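Local coordinates for protein nitrite oxidoreductase subunit A (PDB 7B04) that belongs to the molybdopterin oxidoreductase family and carries a molybdenum atom, two MD1 groups and an iron/sulfur cluster, at residues 905-916 with 1098-1106; 974-985 with 1052-1061. One frame throughout, in Å; residues are numbered along the deposited sequence.

Interaction 1 (905-916 with 1098-1106). With MD1 (phosphoric acid 4-(2-amino-4-oxo-3,4,5,6,-tetrahydro-pteridin-6-yl)-2-hydroxy-3,4-dimercapto-but-3-en-yl ester guanylate ester), chain C.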
loop_
_atom_site.group_PDB
_atom_site.type_symbol
_atom_site.label_atom_id
_atom_site.label_comp_id
_atom_site.label_asym_id
_atom_site.label_seq_id
_atom_site.Cartn_x
_atom_site.Cartn_y
_atom_site.Cartn_z
ATOM N N TRP B 905 -15.171 25.349 16.504
ATOM C CA TRP B 905 -15.088 25.860 15.138
ATOM C C TRP B 905 -14.793 27.354 15.097
ATOM O O TRP B 905 -14.130 27.827 14.167
ATOM C CB TRP B 905 -16.395 25.561 14.397
ATOM C CG TRP B 905 -16.320 25.752 12.912
ATOM C CD1 TRP B 905 -16.490 26.920 12.227
ATOM C CD2 TRP B 905 -16.072 24.741 11.928
ATOM N NE1 TRP B 905 -16.354 26.700 10.878
ATOM C CE2 TRP B 905 -16.098 25.372 10.668
ATOM C CE3 TRP B 905 -15.827 23.367 11.989
ATOM C CZ2 TRP B 905 -15.888 24.674 9.481
ATOM C CZ3 TRP B 905 -15.619 22.678 10.809
ATOM C CH2 TRP B 905 -15.651 23.331 9.572
ATOM N N GLU B 906 -15.266 28.112 16.086
ATOM C CA GLU B 906 -15.113 29.563 16.073
ATOM C C GLU B 906 -13.801 30.056 16.675
ATOM O O GLU B 906 -13.444 31.220 16.459
ATOM C CB GLU B 906 -16.295 30.214 16.805
ATOM C CG GLU B 906 -17.640 29.860 16.193
ATOM C CD GLU B 906 -17.774 30.358 14.767
ATOM O OE1 GLU B 906 -17.287 31.470 14.476
ATOM O OE2 GLU B 906 -18.352 29.632 13.932
ATOM N N LYS B 907 -13.077 29.220 17.418
ATOM C CA LYS B 907 -11.773 29.601 17.951
ATOM C C LYS B 907 -10.621 29.291 17.003
ATOM O O LYS B 907 -9.465 29.544 17.354
ATOM C CB LYS B 907 -11.519 28.926 19.303
ATOM C CG LYS B 907 -12.738 28.847 20.193
ATOM C CD LYS B 907 -12.631 27.673 21.145
ATOM C CE LYS B 907 -11.301 27.692 21.873
ATOM N NZ LYS B 907 -11.230 26.642 22.923
ATOM N N GLY B 908 -10.899 28.745 15.821
ATOM C CA GLY B 908 -9.866 28.413 14.860
ATOM C C GLY B 908 -9.685 26.940 14.577
ATOM O O GLY B 908 -8.874 26.596 13.709
ATOM N N TYR B 909 -10.389 26.054 15.279
ATOM C CA TYR B 909 -10.293 24.618 15.018
ATOM C C TYR B 909 -11.397 24.230 14.031
ATOM O O TYR B 909 -12.345 23.498 14.333
ATOM C CB TYR B 909 -10.353 23.832 16.322
ATOM C CG TYR B 909 -9.276 24.223 17.323
ATOM C CD1 TYR B 909 -8.306 23.310 17.722
ATOM C CD2 TYR B 909 -9.236 25.499 17.877
ATOM C CE1 TYR B 909 -7.322 23.665 18.637
ATOM C CE2 TYR B 909 -8.260 25.862 18.778
ATOM C CZ TYR B 909 -7.320 24.939 19.174
ATOM O OH TYR B 909 -6.355 25.313 20.080
ATOM N N HIS B 910 -11.236 24.738 12.809
ATOM C CA HIS B 910 -12.236 24.657 11.751
ATOM C C HIS B 910 -11.771 23.804 10.577
ATOM O O HIS B 910 -12.165 24.040 9.433
ATOM C CB HIS B 910 -12.605 26.055 11.263
ATOM C CG HIS B 910 -11.421 26.880 10.863
ATOM N ND1 HIS B 910 -10.560 27.435 11.785
ATOM C CD2 HIS B 910 -10.946 27.237 9.646
ATOM C CE1 HIS B 910 -9.609 28.099 11.155
ATOM N NE2 HIS B 910 -9.820 27.995 9.856
ATOM N N PHE B 911 -10.928 22.813 10.845
ATOM C CA PHE B 911 -10.461 21.876 9.831
ATOM C C PHE B 911 -10.863 20.472 10.247
ATOM O O PHE B 911 -10.520 20.032 11.349
ATOM C CB PHE B 911 -8.942 21.950 9.662
ATOM C CG PHE B 911 -8.472 23.129 8.873
ATOM C CD1 PHE B 911 -8.652 23.174 7.501
ATOM C CD2 PHE B 911 -7.830 24.184 9.497
ATOM C CE1 PHE B 911 -8.213 24.258 6.767
ATOM C CE2 PHE B 911 -7.387 25.270 8.770
ATOM C CZ PHE B 911 -7.579 25.306 7.402
ATOM N N TYR B 912 -11.575 19.765 9.374
ATOM C CA TYR B 912 -11.751 18.353 9.647
ATOM C C TYR B 912 -10.398 17.667 9.507
ATOM O O TYR B 912 -9.473 18.182 8.871
ATOM C CB TYR B 912 -12.767 17.727 8.688
ATOM C CG TYR B 912 -14.164 18.311 8.760
ATOM C CD1 TYR B 912 -15.071 17.883 9.719
ATOM C CD2 TYR B 912 -14.580 19.275 7.852
ATOM C CE1 TYR B 912 -16.348 18.414 9.781
ATOM C CE2 TYR B 912 -15.850 19.810 7.906
ATOM C CZ TYR B 912 -16.731 19.376 8.870
ATOM O OH TYR B 912 -17.999 19.907 8.923
ATOM N N CYS B 913 -10.291 16.480 10.083
ATOM C CA CYS B 913 -9.016 15.771 10.006
ATOM C C CYS B 913 -9.346 14.285 9.906
ATOM O O CYS B 913 -9.424 13.577 10.912
ATOM C CB CYS B 913 -8.112 16.069 11.191
ATOM S SG CYS B 913 -6.426 15.461 10.987
ATOM N N VAL B 914 -9.505 13.828 8.685
ATOM C CA VAL B 914 -9.792 12.427 8.434
ATOM C C VAL B 914 -8.493 11.648 8.549
ATOM O O VAL B 914 -7.413 12.147 8.210
ATOM C CB VAL B 914 -10.431 12.243 7.045
ATOM C CG1 VAL B 914 -11.824 12.837 7.008
ATOM C CG2 VAL B 914 -9.557 12.892 5.991
ATOM N N THR B 915 -8.576 10.428 9.076
ATOM C CA THR B 915 -7.419 9.542 9.131
ATOM C C THR B 915 -7.819 8.241 8.448
ATOM O O THR B 915 -8.093 7.230 9.112
ATOM C CB THR B 915 -6.928 9.315 10.562
ATOM O OG1 THR B 915 -7.954 8.697 11.348
ATOM C CG2 THR B 915 -6.516 10.635 11.197
ATOM N N PRO B 916 -7.830 8.218 7.122
ATOM C CA PRO B 916 -8.200 7.007 6.394
ATOM C C PRO B 916 -7.028 6.035 6.412
ATOM O O PRO B 916 -5.965 6.314 6.963
ATOM C CB PRO B 916 -8.490 7.519 4.975
ATOM C CG PRO B 916 -8.639 9.009 5.109
ATOM C CD PRO B 916 -7.695 9.364 6.212
ATOM N N PRO B 1098 -12.522 7.708 15.268
ATOM C CA PRO B 1098 -11.387 8.643 15.291
ATOM C C PRO B 1098 -11.628 9.919 14.510
ATOM O O PRO B 1098 -10.904 10.901 14.728
ATOM C CB PRO B 1098 -10.241 7.826 14.673
ATOM C CG PRO B 1098 -10.704 6.404 14.714
ATOM C CD PRO B 1098 -12.183 6.472 14.542
ATOM N N LYS B 1099 -12.623 9.944 13.625
ATOM C CA LYS B 1099 -12.857 11.093 12.759
ATOM C C LYS B 1099 -13.741 12.168 13.382
ATOM O O LYS B 1099 -13.858 13.256 12.804
ATOM C CB LYS B 1099 -13.450 10.625 11.429
ATOM C CG LYS B 1099 -12.477 9.746 10.668
ATOM C CD LYS B 1099 -12.994 9.319 9.313
ATOM C CE LYS B 1099 -11.964 8.434 8.629
ATOM N NZ LYS B 1099 -12.370 8.037 7.259
ATOM N N GLU B 1100 -14.365 11.908 14.531
ATOM C CA GLU B 1100 -15.118 12.955 15.217
ATOM C C GLU B 1100 -14.099 13.852 15.906
ATOM O O GLU B 1100 -13.829 13.755 17.108
ATOM C CB GLU B 1100 -16.126 12.373 16.197
ATOM C CG GLU B 1100 -17.492 12.193 15.583
ATOM C CD GLU B 1100 -18.297 13.477 15.552
ATOM O OE1 GLU B 1100 -19.253 13.544 14.755
ATOM O OE2 GLU B 1100 -17.980 14.410 16.320
ATOM N N THR B 1101 -13.524 14.744 15.109
ATOM C CA THR B 1101 -12.503 15.657 15.585
ATOM C C THR B 1101 -12.372 16.791 14.584
ATOM O O THR B 1101 -12.693 16.639 13.402
ATOM C CB THR B 1101 -11.152 14.949 15.771
ATOM O OG1 THR B 1101 -10.327 15.700 16.672
ATOM C CG2 THR B 1101 -10.429 14.790 14.436
ATOM N N LEU B 1102 -11.938 17.936 15.086
ATOM C CA LEU B 1102 -11.515 19.051 14.258
ATOM C C LEU B 1102 -10.174 19.539 14.770
ATOM O O LEU B 1102 -9.846 19.383 15.947
ATOM C CB LEU B 1102 -12.515 20.195 14.228
ATOM C CG LEU B 1102 -13.858 19.816 13.618
ATOM C CD1 LEU B 1102 -14.940 20.631 14.264
ATOM C CD2 LEU B 1102 -13.847 20.022 12.118
ATOM N N VAL B 1103 -9.401 20.124 13.867
ATOM C CA VAL B 1103 -7.979 20.440 14.164
ATOM C C VAL B 1103 -7.651 21.880 13.798
ATOM O O VAL B 1103 -8.346 22.441 13.004
ATOM C CB VAL B 1103 -7.117 19.468 13.335
ATOM C CG1 VAL B 1103 -5.696 19.361 13.810
ATOM C CG2 VAL B 1103 -7.718 18.091 13.327
ATOM N N LYS B 1104 -6.605 22.410 14.422
ATOM C CA LYS B 1104 -6.007 23.730 14.133
ATOM C C LYS B 1104 -4.644 23.466 13.490
ATOM O O LYS B 1104 -3.937 22.603 13.967
ATOM C CB LYS B 1104 -5.790 24.522 15.417
ATOM C CG LYS B 1104 -5.495 25.989 15.201
ATOM C CD LYS B 1104 -5.523 26.812 16.452
ATOM C CE LYS B 1104 -4.353 26.535 17.363
ATOM N NZ LYS B 1104 -4.333 27.463 18.514
ATOM N N ILE B 1105 -4.339 24.155 12.399
ATOM C CA ILE B 1105 -3.045 23.989 11.689
ATOM C C ILE B 1105 -2.294 25.307 11.761
ATOM O O ILE B 1105 -2.888 26.331 11.519
ATOM C CB ILE B 1105 -3.288 23.603 10.224
ATOM C CG1 ILE B 1105 -4.517 22.719 10.072
ATOM C CG2 ILE B 1105 -2.076 22.920 9.645
ATOM C CD1 ILE B 1105 -4.206 21.280 10.254
ATOM N N THR B 1106 -1.035 25.246 12.141
ATOM C CA THR B 1106 -0.143 26.395 12.190
ATOM C C THR B 1106 1.224 25.958 11.688
ATOM O O THR B 1106 1.661 24.834 11.953
ATOM C CB THR B 1106 -0.012 27.019 13.593
ATOM O OG1 THR B 1106 1.019 26.350 14.327
ATOM C CG2 THR B 1106 -1.326 26.973 14.370
HETATM P PB MD1 C . -4.144 -3.445 14.635
HETATM O O3B MD1 C . -3.137 -3.213 13.355
HETATM O O1B MD1 C . -3.434 -2.972 15.880
HETATM O O2B MD1 C . -4.445 -4.919 14.764
HETATM O O3A MD1 C . -5.574 -2.631 14.477
HETATM C C10 MD1 C . -6.050 -2.206 13.233
HETATM C C11 MD1 C . -6.742 -0.821 13.397
HETATM O O11 MD1 C . -5.697 0.336 13.007
HETATM C C12 MD1 C . -7.869 -0.757 12.687
HETATM S S12 MD1 C . -8.293 -2.143 11.591
HETATM C C13 MD1 C . -8.900 0.410 12.706
HETATM S S13 MD1 C . -10.318 0.150 11.600
HETATM C C14 MD1 C . -8.880 1.659 13.454
HETATM N N15 MD1 C . -8.592 2.793 12.359
HETATM C C16 MD1 C . -8.182 4.047 12.856
HETATM C C15 MD1 C . -8.164 5.213 11.932
HETATM O O14 MD1 C . -8.505 5.074 10.806
HETATM N N17 MD1 C . -7.725 6.546 12.423
HETATM C C17 MD1 C . -7.276 6.723 13.889
HETATM N N16 MD1 C . -6.852 8.026 14.366
HETATM N N18 MD1 C . -7.292 5.550 14.837
HETATM C C20 MD1 C . -7.717 4.250 14.386
HETATM N N8 MD1 C . -7.704 3.191 15.307
HETATM C C7 MD1 C . -8.092 1.750 14.733
HETATM P PA MD1 C . -1.719 -4.036 13.157
HETATM O O1A MD1 C . -1.369 -4.134 11.692
HETATM O O2A MD1 C . -0.649 -3.273 13.880
HETATM O "O5'" MD1 C . -1.726 -5.539 13.826
HETATM C "C5'" MD1 C . -0.645 -6.365 13.490
HETATM C "C4'" MD1 C . 0.447 -6.336 14.615
HETATM O "O4'" MD1 C . 0.829 -7.793 15.005
HETATM C "C1'" MD1 C . 2.199 -8.058 14.310
HETATM N N9 MD1 C . 2.185 -9.352 13.572
HETATM C C4 MD1 C . 2.097 -10.477 14.261
HETATM N N3 MD1 C . 1.997 -10.726 15.722
HETATM C C2 MD1 C . 1.909 -12.095 16.213
HETATM N N2 MD1 C . 1.811 -12.329 17.635
HETATM N N1 MD1 C . 1.915 -13.210 15.301
HETATM C C6 MD1 C . 2.011 -12.962 13.897
HETATM O O6 MD1 C . 2.017 -13.874 13.142
HETATM C C5 MD1 C . 2.104 -11.518 13.383
HETATM N N7 MD1 C . 2.201 -11.009 12.160
HETATM C C8 MD1 C . 2.252 -9.663 12.264
HETATM C "C2'" MD1 C . 2.385 -7.078 13.519
HETATM O "O2'" MD1 C . 3.805 -6.749 13.451
HETATM C "C3'" MD1 C . 1.532 -5.820 14.177
HETATM O "O3'" MD1 C . 2.304 -5.238 15.269
#
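Tyr909 swings its CG to the side opposite the carbonyl carbon (chi1 -57°), and Lys1104 sends its own CG away from the backbone N (chi1 -166°), which brings the ring and the aliphatic lysine chain together. They meet beside the steep crossing of strands 911-914 and 1102-1109 (111° between the N-to-C directions of their short segments), the first and last strands of a mixed six-stranded sheet, consistent with the barrel-like dinucleotide-binding domain of this family. Lys1104 CB lies over one ring face, 3.8 Å from the Tyr909 centroid, a CH-pi contact; a bend at chi3 then returns NZ to a weak hydrogen bond with Tyr909 OH. The strands join through one antiparallel hydrogen-bonded pair, Phe911 with Val1103: Val1103 N donates to Phe911 O at 2.8 Å, while the return bond from Phe911 N to Val1103 O is weak at 3.4 Å. Leu1102 CD2 serves two aromatic residues: it sits over a face of Tyr912, 3.9 Å from that ring's centroid, and meets the edge of Trp905 at CZ3, 3.5 Å away. Beyond the strands both segments reach bound pterins. The extended chain of Lys1099 carries NZ into a salt bridge with a phosphate oxygen of one of the two MD1 groups. Thr915 OG1 accepts from N17 of the second MD1, at a modelled length too short to trust, and weakly from its N16, while Pro1098 CB packs 3.3 Å from C17 of that same MD1.

Interaction 2 (974-985 with 1052-1061). With MD1 (phosphoric acid 4-(2-amino-4-oxo-3,4,5,6,-tetrahydro-pteridin-6-yl)-2-hydroxy-3,4-dimercapto-but-3-en-yl ester guanylate ester), chain C.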
loop_
_atom_site.group_PDB
_atom_site.type_symbol
_atom_site.label_atom_id
_atom_site.label_comp_id
_atom_site.label_asym_id
_atom_site.label_seq_id
_atom_site.Cartn_x
_atom_site.Cartn_y
_atom_site.Cartn_z
ATOM N N TYR B 974 6.794 22.025 7.494
ATOM C CA TYR B 974 6.341 21.332 8.691
ATOM C C TYR B 974 5.264 22.165 9.386
ATOM O O TYR B 974 5.358 23.394 9.443
ATOM C CB TYR B 974 7.521 21.085 9.633
ATOM C CG TYR B 974 8.463 19.986 9.180
ATOM C CD1 TYR B 974 8.177 18.653 9.440
ATOM C CD2 TYR B 974 9.641 20.281 8.502
ATOM C CE1 TYR B 974 9.031 17.644 9.036
ATOM C CE2 TYR B 974 10.502 19.277 8.093
ATOM C CZ TYR B 974 10.190 17.961 8.362
ATOM O OH TYR B 974 11.041 16.956 7.958
ATOM N N VAL B 975 4.227 21.488 9.885
ATOM C CA VAL B 975 3.059 22.131 10.479
ATOM C C VAL B 975 2.692 21.422 11.783
ATOM O O VAL B 975 2.815 20.195 11.901
ATOM C CB VAL B 975 1.870 22.151 9.491
ATOM C CG1 VAL B 975 2.192 23.026 8.271
ATOM C CG2 VAL B 975 1.534 20.742 9.031
ATOM N N TYR B 976 2.141 22.164 12.710
ATOM C CA TYR B 976 1.677 21.517 13.944
ATOM C C TYR B 976 0.206 21.184 13.738
ATOM O O TYR B 976 -0.450 21.932 13.056
ATOM C CB TYR B 976 1.883 22.480 15.103
ATOM C CG TYR B 976 3.292 22.590 15.620
ATOM C CD1 TYR B 976 3.874 21.566 16.330
ATOM C CD2 TYR B 976 4.020 23.745 15.447
ATOM C CE1 TYR B 976 5.155 21.678 16.828
ATOM C CE2 TYR B 976 5.299 23.877 15.946
ATOM C CZ TYR B 976 5.869 22.839 16.640
ATOM O OH TYR B 976 7.127 22.961 17.134
ATOM N N VAL B 977 -0.245 20.024 14.202
ATOM C CA VAL B 977 -1.692 19.685 14.128
ATOM C C VAL B 977 -2.173 19.685 15.565
ATOM O O VAL B 977 -1.898 18.730 16.263
ATOM C CB VAL B 977 -1.934 18.312 13.494
ATOM C CG1 VAL B 977 -2.850 18.400 12.290
ATOM C CG2 VAL B 977 -0.628 17.635 13.144
ATOM N N ASP B 978 -2.956 20.684 15.933
ATOM C CA ASP B 978 -3.368 20.832 17.341
ATOM C C ASP B 978 -4.881 20.688 17.422
ATOM O O ASP B 978 -5.563 21.129 16.518
ATOM C CB ASP B 978 -2.833 22.141 17.911
ATOM C CG ASP B 978 -1.343 22.123 18.170
ATOM O OD1 ASP B 978 -0.653 22.993 17.652
ATOM O OD2 ASP B 978 -0.891 21.250 18.888
ATOM N N ALA B 979 -5.356 20.020 18.461
ATOM C CA ALA B 979 -6.783 19.823 18.668
ATOM C C ALA B 979 -7.129 20.450 20.015
ATOM O O ALA B 979 -6.282 21.098 20.643
ATOM C CB ALA B 979 -7.166 18.342 18.608
ATOM N N ASN B 980 -8.374 20.201 20.412
ATOM C CA ASN B 980 -8.938 20.892 21.587
ATOM C C ASN B 980 -7.901 20.771 22.676
ATOM O O ASN B 980 -7.543 19.674 23.006
ATOM C CB ASN B 980 -10.284 20.303 22.000
ATOM C CG ASN B 980 -10.901 20.986 23.194
ATOM O OD1 ASN B 980 -10.452 22.038 23.604
ATOM N ND2 ASN B 980 -11.927 20.393 23.762
ATOM N N PRO B 981 -7.477 21.901 23.263
ATOM C CA PRO B 981 -6.439 21.921 24.260
ATOM C C PRO B 981 -6.867 21.181 25.520
ATOM O O PRO B 981 -6.062 20.635 26.135
ATOM C CB PRO B 981 -6.229 23.407 24.500
ATOM C CG PRO B 981 -6.785 24.048 23.274
ATOM C CD PRO B 981 -7.997 23.218 22.980
ATOM N N ALA B 982 -8.135 21.262 25.871
ATOM C CA ALA B 982 -8.708 20.638 27.080
ATOM C C ALA B 982 -8.623 19.119 27.041
ATOM O O ALA B 982 -8.602 18.504 28.099
ATOM C CB ALA B 982 -10.148 21.041 27.177
ATOM N N ASP B 983 -8.745 18.566 25.847
ATOM C CA ASP B 983 -8.814 17.116 25.607
ATOM C C ASP B 983 -7.475 16.504 25.217
ATOM O O ASP B 983 -7.041 15.582 25.875
ATOM C CB ASP B 983 -9.569 17.007 24.299
ATOM C CG ASP B 983 -10.893 16.329 24.423
ATOM O OD1 ASP B 983 -10.945 15.336 25.124
ATOM O OD2 ASP B 983 -11.830 16.796 23.798
ATOM N N ARG B 984 -6.825 17.088 24.218
ATOM C CA ARG B 984 -5.654 16.495 23.539
ATOM C C ARG B 984 -4.470 17.447 23.563
ATOM O O ARG B 984 -4.684 18.610 23.713
ATOM C CB ARG B 984 -6.053 16.376 22.071
ATOM C CG ARG B 984 -6.861 15.148 21.708
ATOM C CD ARG B 984 -8.364 15.152 21.732
ATOM N NE ARG B 984 -9.148 16.165 21.070
ATOM C CZ ARG B 984 -10.244 15.916 20.380
ATOM N NH1 ARG B 984 -10.647 14.686 20.217
ATOM N NH2 ARG B 984 -10.936 16.884 19.827
ATOM N N PRO B 985 -3.213 16.996 23.426
ATOM C CA PRO B 985 -2.841 15.583 23.219
ATOM C C PRO B 985 -3.095 14.692 24.436
ATOM O O PRO B 985 -3.495 13.525 24.289
ATOM C CB PRO B 985 -1.342 15.675 22.938
ATOM C CG PRO B 985 -0.894 16.881 23.714
ATOM C CD PRO B 985 -2.010 17.849 23.539
ATOM N N ARG B 1052 8.622 13.219 13.433
ATOM C CA ARG B 1052 9.615 13.872 14.282
ATOM C C ARG B 1052 9.107 13.952 15.716
ATOM O O ARG B 1052 9.762 13.481 16.655
ATOM C CB ARG B 1052 9.954 15.264 13.739
ATOM C CG ARG B 1052 10.548 15.256 12.343
ATOM C CD ARG B 1052 10.804 16.670 11.850
ATOM N NE ARG B 1052 11.881 17.325 12.586
ATOM C CZ ARG B 1052 12.215 18.604 12.442
ATOM N NH1 ARG B 1052 11.552 19.374 11.589
ATOM N NH2 ARG B 1052 13.212 19.114 13.152
ATOM N N TYR B 1053 7.925 14.532 15.896
ATOM C CA TYR B 1053 7.242 14.561 17.177
ATOM C C TYR B 1053 5.775 14.212 16.967
ATOM O O TYR B 1053 5.209 14.448 15.895
ATOM C CB TYR B 1053 7.336 15.930 17.868
ATOM C CG TYR B 1053 8.704 16.572 17.855
ATOM C CD1 TYR B 1053 9.091 17.392 16.808
ATOM C CD2 TYR B 1053 9.599 16.375 18.900
ATOM C CE1 TYR B 1053 10.335 17.987 16.791
ATOM C CE2 TYR B 1053 10.847 16.971 18.891
ATOM C CZ TYR B 1053 11.208 17.776 17.831
ATOM O OH TYR B 1053 12.444 18.378 17.799
ATOM N N GLY B 1054 5.165 13.648 18.000
ATOM C CA GLY B 1054 3.740 13.382 17.984
ATOM C C GLY B 1054 3.362 12.260 17.034
ATOM O O GLY B 1054 4.196 11.601 16.414
ATOM N N SER B 1055 2.055 12.051 16.929
ATOM C CA SER B 1055 1.502 11.029 16.055
ATOM C C SER B 1055 0.168 11.514 15.512
ATOM O O SER B 1055 -0.386 12.517 15.967
ATOM C CB SER B 1055 1.335 9.694 16.786
ATOM O OG SER B 1055 0.664 8.754 15.967
ATOM N N GLN B 1056 -0.359 10.763 14.545
ATOM C CA GLN B 1056 -1.707 11.014 14.052
ATOM C C GLN B 1056 -2.754 10.775 15.129
ATOM O O GLN B 1056 -3.916 11.155 14.938
ATOM C CB GLN B 1056 -1.995 10.134 12.833
ATOM C CG GLN B 1056 -2.534 8.757 13.179
ATOM C CD GLN B 1056 -1.442 7.784 13.575
ATOM O OE1 GLN B 1056 -0.291 8.169 13.778
ATOM N NE2 GLN B 1056 -1.802 6.514 13.700
ATOM N N GLN B 1057 -2.373 10.161 16.248
ATOM C CA GLN B 1057 -3.269 9.949 17.373
ATOM C C GLN B 1057 -3.147 11.044 18.429
ATOM O O GLN B 1057 -3.656 10.876 19.541
ATOM C CB GLN B 1057 -2.977 8.593 18.026
ATOM C CG GLN B 1057 -3.240 7.322 17.207
ATOM C CD GLN B 1057 -4.673 7.142 16.726
ATOM O OE1 GLN B 1057 -5.334 8.081 16.289
ATOM N NE2 GLN B 1057 -5.163 5.914 16.824
ATOM N N SER B 1058 -2.482 12.156 18.112
ATOM C CA SER B 1058 -2.455 13.304 19.011
ATOM C C SER B 1058 -3.703 14.170 18.911
ATOM O O SER B 1058 -3.946 14.986 19.807
ATOM C CB SER B 1058 -1.217 14.163 18.733
ATOM O OG SER B 1058 -0.025 13.450 19.007
ATOM N N ILE B 1059 -4.495 14.013 17.853
ATOM C CA ILE B 1059 -5.673 14.846 17.632
ATOM C C ILE B 1059 -6.924 13.981 17.542
ATOM O O ILE B 1059 -7.860 14.300 16.799
ATOM C CB ILE B 1059 -5.495 15.706 16.367
ATOM C CG1 ILE B 1059 -4.978 14.857 15.200
ATOM C CG2 ILE B 1059 -4.533 16.852 16.639
ATOM C CD1 ILE B 1059 -6.058 14.291 14.301
ATOM N N THR B 1060 -6.967 12.905 18.319
ATOM C CA THR B 1060 -8.045 11.932 18.240
ATOM C C THR B 1060 -8.525 11.588 19.642
ATOM O O THR B 1060 -7.803 11.755 20.629
ATOM C CB THR B 1060 -7.588 10.664 17.513
ATOM O OG1 THR B 1060 -8.717 9.825 17.245
ATOM C CG2 THR B 1060 -6.612 9.914 18.371
ATOM N N ARG B 1061 -9.771 11.124 19.723
ATOM C CA ARG B 1061 -10.416 10.919 21.011
ATOM C C ARG B 1061 -11.445 9.803 20.927
ATOM O O ARG B 1061 -11.952 9.468 19.853
ATOM C CB ARG B 1061 -11.103 12.203 21.486
ATOM C CG ARG B 1061 -12.085 12.025 22.602
ATOM C CD ARG B 1061 -12.815 13.233 23.099
ATOM N NE ARG B 1061 -13.421 12.764 24.329
ATOM C CZ ARG B 1061 -12.775 12.737 25.484
ATOM N NH1 ARG B 1061 -11.535 13.203 25.563
ATOM N NH2 ARG B 1061 -13.364 12.245 26.556
HETATM P PB MD1 C . -4.144 -3.445 14.635
HETATM O O3B MD1 C . -3.137 -3.213 13.355
HETATM O O1B MD1 C . -3.434 -2.972 15.880
HETATM O O2B MD1 C . -4.445 -4.919 14.764
HETATM O O3A MD1 C . -5.574 -2.631 14.477
HETATM C C10 MD1 C . -6.050 -2.206 13.233
HETATM C C11 MD1 C . -6.742 -0.821 13.397
HETATM O O11 MD1 C . -5.697 0.336 13.007
HETATM C C12 MD1 C . -7.869 -0.757 12.687
HETATM S S12 MD1 C . -8.293 -2.143 11.591
HETATM C C13 MD1 C . -8.900 0.410 12.706
HETATM S S13 MD1 C . -10.318 0.150 11.600
HETATM C C14 MD1 C . -8.880 1.659 13.454
HETATM N N15 MD1 C . -8.592 2.793 12.359
HETATM C C16 MD1 C . -8.182 4.047 12.856
HETATM C C15 MD1 C . -8.164 5.213 11.932
HETATM O O14 MD1 C . -8.505 5.074 10.806
HETATM N N17 MD1 C . -7.725 6.546 12.423
HETATM C C17 MD1 C . -7.276 6.723 13.889
HETATM N N16 MD1 C . -6.852 8.026 14.366
HETATM N N18 MD1 C . -7.292 5.550 14.837
HETATM C C20 MD1 C . -7.717 4.250 14.386
HETATM N N8 MD1 C . -7.704 3.191 15.307
HETATM C C7 MD1 C . -8.092 1.750 14.733
HETATM P PA MD1 C . -1.719 -4.036 13.157
HETATM O O1A MD1 C . -1.369 -4.134 11.692
HETATM O O2A MD1 C . -0.649 -3.273 13.880
HETATM O "O5'" MD1 C . -1.726 -5.539 13.826
HETATM C "C5'" MD1 C . -0.645 -6.365 13.490
HETATM C "C4'" MD1 C . 0.447 -6.336 14.615
HETATM O "O4'" MD1 C . 0.829 -7.793 15.005
HETATM C "C1'" MD1 C . 2.199 -8.058 14.310
HETATM N N9 MD1 C . 2.185 -9.352 13.572
HETATM C C4 MD1 C . 2.097 -10.477 14.261
HETATM N N3 MD1 C . 1.997 -10.726 15.722
HETATM C C2 MD1 C . 1.909 -12.095 16.213
HETATM N N2 MD1 C . 1.811 -12.329 17.635
HETATM N N1 MD1 C . 1.915 -13.210 15.301
HETATM C C6 MD1 C . 2.011 -12.962 13.897
HETATM O O6 MD1 C . 2.017 -13.874 13.142
HETATM C C5 MD1 C . 2.104 -11.518 13.383
HETATM N N7 MD1 C . 2.201 -11.009 12.160
HETATM C C8 MD1 C . 2.252 -9.663 12.264
HETATM C "C2'" MD1 C . 2.385 -7.078 13.519
HETATM O "O2'" MD1 C . 3.805 -6.749 13.451
HETATM C "C3'" MD1 C . 1.532 -5.820 14.177
HETATM O "O3'" MD1 C . 2.304 -5.238 15.269
#
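Ile1059 fills the close-packed middle of this contact: its CG2 lies 3.6 Å from Ala979 CB and 4.3 Å from Val977 CB, where the two backbones approach to 5.2 Å between the CA atoms of Ala979 and Ile1059. Next to it, Ser1058 O comes within 3.4 Å of Arg984 CB, just before the cis peptide bond of Pro985. Tyr974 and Arg1052 form the looser end, their CA atoms 9.9 Å apart and joined by side chains alone. There Arg1052 bends at chi3 to set NH1 over the ring centre, a cation-pi contact (CZ to centroid 4.7 Å), with guanidinium and ring planes 71° apart; NH1 also has a salt bridge to Glu1109. The Asp983–Arg1061 salt bridge is modelled too short for its geometry to be relied on. Gln1057 NE2 donates to MD1 N18 at 2.9 Å. Strand 974-978 runs between strands 1001-1007 and 1102-1109, while helix 663-670 packs against Ser1055, Gln1057 and Ser1058.

Interactions 1 and 2 have centres 10 Å apart and share a sheet, because strands 1102-1109 and 974-978 are neighbours in it. Probable hydrogen bonds join them, Lys1104 N to Asp978 O at 2.7 Å and Tyr976 N to Thr1106 O at 2.8 Å, and Thr1101 OG1 is hydrogen-bonded to Ile1059 O. Along the chain, interaction 2 is nested inside the loop that interaction 1 closes. Both line the pocket of one MD1: Thr915 and Gln1057, from different segments, each approach its amino group N16. Interaction 1 lies nearer the metal, with the Pro1098 side chain about 9 Å from molybdenum against about 14 Å for that of Thr1060.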